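Local atomic coordinates of glutathione S-transferase enzyme with thioredoxin-like domain (Bradyrhizobium sp., PDB entry 4MF7), a protein that probably catalyses the transfer of glutathione to electrophilic substrates, as a dimeric glutathione S-transferase with a thioredoxin-like domain. Residues L119-G124 with A132-T137. Numbering follows the deposited sequence. Where two conformers were deposited one is given.
Sequences LAEKTG and ARRWQT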
loop_
_atom_site.group_PDB
_atom_site.type_symbol
_atom_site.label_atom_id
_atom_site.label_comp_id
_atom_site.label_asym_id
_atom_site.label_seq_id
_atom_site.Cartn_x
_atom_site.Cartn_y
_atom_site.Cartn_z
ATOM N N LEU A 119 -4.933 -11.442 6.809
ATOM C CA LEU A 119 -6.191 -11.934 7.379
ATOM C C LEU A 119 -7.150 -12.548 6.340
ATOM O O LEU A 119 -7.818 -13.514 6.633
ATOM C CB LEU A 119 -6.884 -10.838 8.204
ATOM C CG LEU A 119 -6.141 -10.325 9.433
ATOM C CD1 LEU A 119 -6.899 -9.176 10.049
ATOM C CD2 LEU A 119 -5.844 -11.404 10.482
ATOM N N ALA A 120 -7.190 -12.021 5.113
ATOM C CA ALA A 120 -7.975 -12.587 4.042
ATOM C C ALA A 120 -7.489 -13.996 3.709
ATOM O O ALA A 120 -8.287 -14.909 3.513
ATOM C CB ALA A 120 -7.942 -11.715 2.795
ATOM N N GLU A 121 -6.181 -14.164 3.655
ATOM C CA GLU A 121 -5.591 -15.482 3.350
ATOM C C GLU A 121 -5.761 -16.448 4.507
ATOM O O GLU A 121 -6.056 -17.626 4.293
ATOM C CB GLU A 121 -4.106 -15.382 3.047
ATOM C CG GLU A 121 -3.784 -14.453 1.911
ATOM C CD GLU A 121 -3.775 -15.126 0.577
ATOM O OE1 GLU A 121 -4.819 -15.041 -0.110
ATOM O OE2 GLU A 121 -2.718 -15.715 0.250
ATOM N N LYS A 122 -5.562 -15.967 5.729
ATOM C CA LYS A 122 -5.721 -16.814 6.920
ATOM C C LYS A 122 -7.126 -17.414 6.968
ATOM O O LYS A 122 -7.304 -18.586 7.335
ATOM C CB LYS A 122 -5.447 -16.007 8.181
ATOM C CG LYS A 122 -5.729 -16.715 9.499
ATOM C CD LYS A 122 -5.385 -15.821 10.683
ATOM C CE LYS A 122 -5.667 -16.507 12.022
ATOM N NZ LYS A 122 -4.605 -17.466 12.391
ATOM N N THR A 123 -8.122 -16.622 6.582
ATOM C CA THR A 123 -9.516 -17.006 6.721
ATOM C C THR A 123 -10.157 -17.518 5.455
ATOM O O THR A 123 -11.234 -18.096 5.501
ATOM C CB THR A 123 -10.358 -15.811 7.234
ATOM O OG1 THR A 123 -10.331 -14.754 6.266
ATOM C CG2 THR A 123 -9.839 -15.330 8.551
ATOM N N GLY A 124 -9.529 -17.294 4.303
ATOM C CA GLY A 124 -10.175 -17.547 3.038
ATOM C C GLY A 124 -11.414 -16.737 2.750
ATOM O O GLY A 124 -12.235 -17.151 1.945
ATOM N N ALA A 132 -7.829 -12.772 -11.585
ATOM C CA ALA A 132 -7.676 -11.402 -12.089
ATOM C C ALA A 132 -8.323 -10.374 -11.121
ATOM O O ALA A 132 -7.740 -9.335 -10.784
ATOM C CB ALA A 132 -8.256 -11.273 -13.469
ATOM N N ARG A 133 -9.532 -10.677 -10.675
ATOM C CA ARG A 133 -10.249 -9.795 -9.743
ATOM C C ARG A 133 -9.607 -9.744 -8.348
ATOM O O ARG A 133 -9.669 -8.700 -7.678
ATOM C CB ARG A 133 -11.756 -10.135 -9.729
ATOM C CG ARG A 133 -12.434 -9.631 -11.015
ATOM C CD ARG A 133 -13.918 -9.924 -11.222
ATOM N NE ARG A 133 -14.746 -9.464 -10.105
ATOM C CZ ARG A 133 -15.113 -10.253 -9.110
ATOM N NH1 ARG A 133 -15.851 -9.787 -8.107
ATOM N NH2 ARG A 133 -14.728 -11.523 -9.116
ATOM N N ARG A 134 -8.952 -10.819 -7.918
ATOM C CA ARG A 134 -8.164 -10.756 -6.703
ATOM C C ARG A 134 -7.062 -9.715 -6.822
ATOM O O ARG A 134 -6.884 -8.934 -5.918
ATOM C CB ARG A 134 -7.558 -12.092 -6.303
ATOM C CG ARG A 134 -8.634 -13.088 -5.907
ATOM C CD ARG A 134 -8.136 -14.512 -5.941
ATOM N NE ARG A 134 -7.490 -14.872 -4.708
ATOM C CZ ARG A 134 -8.104 -15.410 -3.650
ATOM N NH1 ARG A 134 -9.422 -15.644 -3.640
ATOM N NH2 ARG A 134 -7.383 -15.715 -2.592
ATOM N N TRP A 135 -6.327 -9.705 -7.933
ATOM C CA TRP A 135 -5.277 -8.694 -8.104
ATOM C C TRP A 135 -5.874 -7.303 -8.122
ATOM O O TRP A 135 -5.326 -6.381 -7.487
ATOM C CB TRP A 135 -4.434 -8.955 -9.378
ATOM C CG TRP A 135 -3.652 -10.176 -9.250
ATOM C CD1 TRP A 135 -3.788 -11.332 -9.985
ATOM C CD2 TRP A 135 -2.610 -10.415 -8.324
ATOM N NE1 TRP A 135 -2.895 -12.268 -9.555
ATOM C CE2 TRP A 135 -2.149 -11.734 -8.539
ATOM C CE3 TRP A 135 -1.989 -9.634 -7.353
ATOM C CZ2 TRP A 135 -1.125 -12.271 -7.807
ATOM C CZ3 TRP A 135 -1.015 -10.156 -6.628
ATOM C CH2 TRP A 135 -0.565 -11.468 -6.847
ATOM N N GLN A 136 -7.000 -7.127 -8.803
ATOM C CA GLN A 136 -7.625 -5.827 -8.880
ATOM C C GLN A 136 -8.068 -5.341 -7.513
ATOM O O GLN A 136 -7.987 -4.153 -7.240
ATOM C CB GLN A 136 -8.811 -5.829 -9.837
ATOM C CG GLN A 136 -8.395 -5.834 -11.296
ATOM C CD GLN A 136 -9.597 -5.779 -12.212
ATOM O OE1 GLN A 136 -10.548 -6.543 -12.043
ATOM N NE2 GLN A 136 -9.562 -4.883 -13.191
ATOM N N THR A 137 -8.527 -6.265 -6.671
ATOM C CA THR A 137 -8.910 -5.932 -5.276
ATOM C C THR A 137 -7.782 -5.208 -4.514
ATOM O O THR A 137 -8.028 -4.232 -3.802
ATOM C CB THR A 137 -9.331 -7.184 -4.492
ATOM O OG1 THR A 137 -10.367 -7.875 -5.236
ATOM C CG2 THR A 137 -9.844 -6.792 -3.081
HETATM O O HOH W 1 -7.513 -16.349 -0.012
HETATM O O HOH W 2 -4.844 -14.865 -2.680
#
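Glu121 and Arg134 meet between two helices of the glutathione S-transferase fold. Helix 112-123 is the last helix of the thioredoxin-like domain. Helix 131-138 follows after a short linker and opens the helical part of the chain. In the conformer of Glu121 described here, one of two, the side chains make a long salt bridge, with Glu121 OE1 3.6 Å from Arg134 NH2. The second conformer makes this link less certain. OE1 approaches the rim of the guanidinium, lying close to its plane. The two flat groups are not coplanar: carboxylate and guanidinium are turned 56° apart.

Two waters bridge the same pair of atoms and probably carry much of the link. Water 1 donates to Glu121 OE1 at 3.0 Å and accepts from Arg134 NH2 at 2.7 Å. Water 2 makes the same pair of bonds, donating to Glu121 OE1 at 2.6 Å and accepting from Arg134 NH2 at 2.7 Å. Both waters lie in the guanidinium plane, at its edge. The result is a four-cornered hydrogen-bonded arrangement, with OE1 and NH2 at opposite corners.

In this conformer the Glu121 chain bends at chi2 (-90°), which swings the carboxylate from the flank of its helix toward Arg134. Arg134 bends further out, at chi3 (85°). Its other terminal nitrogen, NH1, is hydrogen-bonded to the carbonyl oxygen of Pro128 in the linker, so the guanidinium is held from two ends. Glu121 also packs on Trp135 of the second subunit, which places this surface contact at the dimer interface.

Helix 112-123 ends at Thr123, and Gly124 leaves it with positive phi. The hydroxyl of Thr123 folds back on its own helix: OG1 donates to Leu119 O at 2.8 Å, somewhat out of the carbonyl plane.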